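Local coordinates for protein oxaloacetate acetyl hydrolase (Cryphonectria parasitica, PDB 3M0J) that belongs to the phosphoenolpyruvate phosphomutase family of TIM-barrel enzymes and binds a manganese ion together with 2,2-difluoro-3,3-dihydroxybutanedioic acid, at residues Leu49-Ala54 / Leu91-Asp96. Sequence-based numbering, arbitrary orientation.
With MN (manganese (II) ion), chain C; OAF (2,2-difluoro-3,3-dihydroxybutanedioic acid), chain B.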
ATOM      1  N   LEU A  49       5.902  -9.632  21.360  1.00 10.80           N
ATOM      2  CA  LEU A  49       4.608  -9.075  20.993  1.00 10.68           C
ATOM      3  C   LEU A  49       3.866 -10.037  20.072  1.00  8.86           C
ATOM      4  O   LEU A  49       4.470 -10.885  19.420  1.00 11.02           O
ATOM      5  CB  LEU A  49       4.793  -7.744  20.256  1.00 17.42           C
ATOM      6  CG  LEU A  49       4.837  -6.449  21.091  1.00 22.06           C
ATOM      7  CD1 LEU A  49       5.840  -6.517  22.209  1.00 29.72           C
ATOM      8  CD2 LEU A  49       5.134  -5.275  20.180  1.00 24.48           C
ATOM      9  N   TYR A  50       2.548  -9.908  20.038  1.00 10.28           N
ATOM     10  CA  TYR A  50       1.753 -10.684  19.113  1.00  8.72           C
ATOM     11  C   TYR A  50       0.895  -9.738  18.276  1.00 11.61           C
ATOM     12  O   TYR A  50       0.238  -8.853  18.825  1.00 11.20           O
ATOM     13  CB  TYR A  50       0.857 -11.654  19.879  1.00 12.15           C
ATOM     14  CG  TYR A  50      -0.208 -12.238  19.012  1.00  9.82           C
ATOM     15  CD1 TYR A  50       0.125 -13.072  17.943  1.00 11.22           C
ATOM     16  CD2 TYR A  50      -1.546 -11.942  19.232  1.00  9.82           C
ATOM     17  CE1 TYR A  50      -0.859 -13.610  17.119  1.00 10.85           C
ATOM     18  CE2 TYR A  50      -2.526 -12.472  18.416  1.00 11.67           C
ATOM     19  CZ  TYR A  50      -2.179 -13.300  17.371  1.00 11.09           C
ATOM     20  OH  TYR A  50      -3.160 -13.810  16.576  1.00 10.33           O
ATOM     21  N   MET A  51       0.912  -9.922  16.953  1.00  9.03           N
ATOM     22  CA  MET A  51       0.018  -9.157  16.092  1.00  9.04           C
ATOM     23  C   MET A  51      -1.227  -9.955  15.762  1.00 11.88           C
ATOM     24  O   MET A  51      -1.163 -10.969  15.060  1.00 10.56           O
ATOM     25  CB  MET A  51       0.693  -8.736  14.788  1.00  8.57           C
ATOM     26  CG  MET A  51      -0.157  -7.705  14.019  1.00  8.20           C
ATOM     27  SD  MET A  51       0.464  -7.379  12.369  1.00 10.08           S
ATOM     28  CE  MET A  51      -0.316  -8.728  11.463  1.00 10.99           C
ATOM     29  N   THR A  52      -2.354  -9.484  16.281  1.00 10.75           N
ATOM     30  CA  THR A  52      -3.638 -10.099  16.048  1.00  9.36           C
ATOM     31  C   THR A  52      -4.168  -9.801  14.651  1.00 10.74           C
ATOM     32  O   THR A  52      -4.143  -8.649  14.199  1.00  9.24           O
ATOM     33  CB  THR A  52      -4.671  -9.608  17.096  1.00 10.04           C
ATOM     34  OG1 THR A  52      -5.988  -9.878  16.614  1.00 11.04           O
ATOM     35  CG2 THR A  52      -4.564  -8.103  17.335  1.00  9.68           C
ATOM     36  N   GLY A  53      -4.633 -10.841  13.965  1.00  9.39           N
ATOM     37  CA  GLY A  53      -5.284 -10.666  12.672  1.00  8.22           C
ATOM     38  C   GLY A  53      -6.626  -9.968  12.839  1.00  9.97           C
ATOM     39  O   GLY A  53      -6.977  -9.063  12.058  1.00  9.44           O
ATOM     40  N   ALA A  54      -7.386 -10.372  13.857  1.00  8.97           N
ATOM     41  CA  ALA A  54      -8.673  -9.731  14.123  1.00  9.13           C
ATOM     42  C   ALA A  54      -8.489  -8.240  14.402  1.00  8.85           C
ATOM     43  O   ALA A  54      -9.237  -7.402  13.884  1.00  9.49           O
ATOM     44  CB  ALA A  54      -9.359 -10.400  15.301  1.00 10.32           C
ATOM     45  N   LEU A  91       8.361 -10.182  17.180  1.00  9.45           N
ATOM     46  CA  LEU A  91       6.936 -10.164  16.896  1.00  9.97           C
ATOM     47  C   LEU A  91       6.427 -11.501  16.344  1.00  9.14           C
ATOM     48  O   LEU A  91       6.977 -12.027  15.364  1.00 10.47           O
ATOM     49  CB  LEU A  91       6.602  -9.128  15.824  1.00  9.11           C
ATOM     50  CG  LEU A  91       5.130  -9.052  15.382  1.00  9.81           C
ATOM     51  CD1 LEU A  91       4.284  -8.549  16.536  1.00  8.63           C
ATOM     52  CD2 LEU A  91       4.942  -8.156  14.148  1.00  9.81           C
ATOM     53  N   ILE A  92       5.405 -12.060  17.001  1.00  8.96           N
ATOM     54  CA  ILE A  92       4.762 -13.216  16.474  1.00  8.34           C
ATOM     55  C   ILE A  92       3.536 -12.638  15.769  1.00  8.65           C
ATOM     56  O   ILE A  92       2.780 -11.876  16.369  1.00 11.48           O
ATOM     57  CB  ILE A  92       4.308 -14.206  17.569  1.00 10.87           C
ATOM     58  CG1 ILE A  92       5.526 -14.881  18.212  1.00 12.27           C
ATOM     59  CG2 ILE A  92       3.388 -15.251  16.974  1.00 13.24           C
ATOM     60  CD1 ILE A  92       5.172 -15.720  19.462  1.00 14.47           C
ATOM     61  N   ALA A  93       3.349 -12.969  14.494  1.00  8.51           N
ATOM     62  CA  ALA A  93       2.200 -12.434  13.754  1.00  7.47           C
ATOM     63  C   ALA A  93       1.255 -13.524  13.254  1.00 10.94           C
ATOM     64  O   ALA A  93       1.686 -14.554  12.760  1.00 11.38           O
ATOM     65  CB  ALA A  93       2.679 -11.560  12.555  1.00  8.79           C
ATOM     66  N   ASP A  94      -0.041 -13.292  13.405  1.00 10.31           N
ATOM     67  CA  ASP A  94      -1.071 -14.109  12.779  1.00  9.73           C
ATOM     68  C   ASP A  94      -0.778 -14.192  11.282  1.00 10.09           C
ATOM     69  O   ASP A  94      -0.415 -13.266  10.727  1.00  9.99           O
ATOM     70  CB  ASP A  94      -2.395 -13.371  12.974  1.00  9.01           C
ATOM     71  CG  ASP A  94      -3.601 -14.218  12.710  1.00 10.91           C
ATOM     72  OD1 ASP A  94      -3.480 -15.302  12.089  1.00 11.38           O
ATOM     73  OD2 ASP A  94      -4.694 -13.767  13.130  1.00 13.02           O
ATOM     74  N   MET A  95      -0.863 -15.303  10.643  1.00 10.55           N
ATOM     75  CA  MET A  95      -0.757 -15.426   9.216  1.00  8.31           C
ATOM     76  C   MET A  95      -1.966 -16.212   8.718  1.00  8.78           C
ATOM     77  O   MET A  95      -1.999 -16.683   7.583  1.00 10.35           O
ATOM     78  CB  MET A  95       0.563 -15.990   8.660  1.00  8.52           C
ATOM     79  CG  MET A  95       0.883 -17.447   9.064  1.00  8.34           C
ATOM     80  SD  MET A  95       2.310 -18.124   8.162  1.00 11.06           S
ATOM     81  CE  MET A  95       1.583 -18.379   6.559  1.00  8.96           C
ATOM     82  N   ASP A  96      -2.969 -16.340   9.583  1.00  8.30           N
ATOM     83  CA  ASP A  96      -4.242 -16.909   9.168  1.00  9.49           C
ATOM     84  C   ASP A  96      -4.021 -18.237   8.467  1.00 12.02           C
ATOM     85  O   ASP A  96      -3.359 -19.110   9.010  1.00 12.10           O
ATOM     86  CB  ASP A  96      -5.014 -15.910   8.296  1.00  8.49           C
ATOM     87  CG  ASP A  96      -5.455 -14.684   9.079  1.00 13.29           C
ATOM     88  OD1 ASP A  96      -6.434 -14.801   9.839  1.00 13.97           O
ATOM     89  OD2 ASP A  96      -4.835 -13.608   8.924  1.00 12.35           O
TER
HETATM   90 MN    MN C 502      -6.594 -14.496  13.650  1.00 13.57          MN
HETATM   91  O2  OAF B 501      -6.223 -12.319  17.216  1.00 12.23           O
HETATM   92  C1  OAF B 501      -6.410 -13.139  16.372  1.00 11.49           C
HETATM   93  O1  OAF B 501      -6.578 -12.757  15.048  1.00 10.27           O
HETATM   94  C2  OAF B 501      -6.698 -14.598  16.740  1.00 17.37           C
HETATM   95  O4  OAF B 501      -5.848 -15.010  17.791  1.00 15.12           O
HETATM   96  O3  OAF B 501      -6.440 -15.418  15.634  1.00 12.73           O
HETATM   97  C3  OAF B 501      -8.190 -14.649  17.157  1.00 23.13           C
HETATM   98  F1  OAF B 501      -8.322 -14.179  18.436  1.00 22.57           F
HETATM   99  F2  OAF B 501      -8.984 -13.896  16.340  1.00 20.90           F
HETATM  100  C4  OAF B 501      -8.686 -16.084  17.057  1.00 18.97           C
HETATM  101  O5  OAF B 501      -9.186 -16.478  16.049  1.00 15.74           O
HETATM  102  O6  OAF B 501      -8.665 -16.848  18.222  1.00 20.65           O
HETATM  103  O   HOH W   1      -5.943 -16.404  12.637  1.00  8.70           O
HETATM  104  O   HOH W   2      -7.235 -13.318  11.969  1.00 11.47           O
HETATM  105  O   HOH W   3      -8.699 -15.183  13.567  1.00 12.34           O
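M51 N donates to I92 O at 2.8 Å, the middle of three backbone bonds joining two parallel strands; I92 N and D94 N donate to L49 O and M51 O on either side. The axes of segments 49-51 and 91-94 approach to 4.6 Å at an angle of 19°. On one face L91 CD1 packs against the CB atoms of L49 and M51, and M51 CB also meets A93 CB; on the other, Y50 and I92 cross at about a right angle.

Y50 can be followed outward. With CG anti to the backbone N (chi1 166°), the side chain runs along the neighbouring strand toward its C-terminal end. CB and CG each stay near I92 O; CD1 comes within 3.3 Å of I92 O and also touches I92 CG2. CE1 passes D94 N, CE2 has the ligand OAF O2 near the ring plane, and OH accepts from OAF O4 at 3.2 Å besides bonding H121 NE2.

Near the C-terminal ends of the strands, D94 OD2 binds manganese at 2.1 Å and receives a weak bond from G53 N, bent to 125°. T52 OG1 donates to OAF O2 at 2.5 Å, and A54 N, in the first turn of helix 53-61, donates at 2.8 Å to OAF O1, itself a manganese ligand. Metal and OAF thus sit at the C-terminal ends of adjacent parallel strands, the usual active-site position in a TIM barrel.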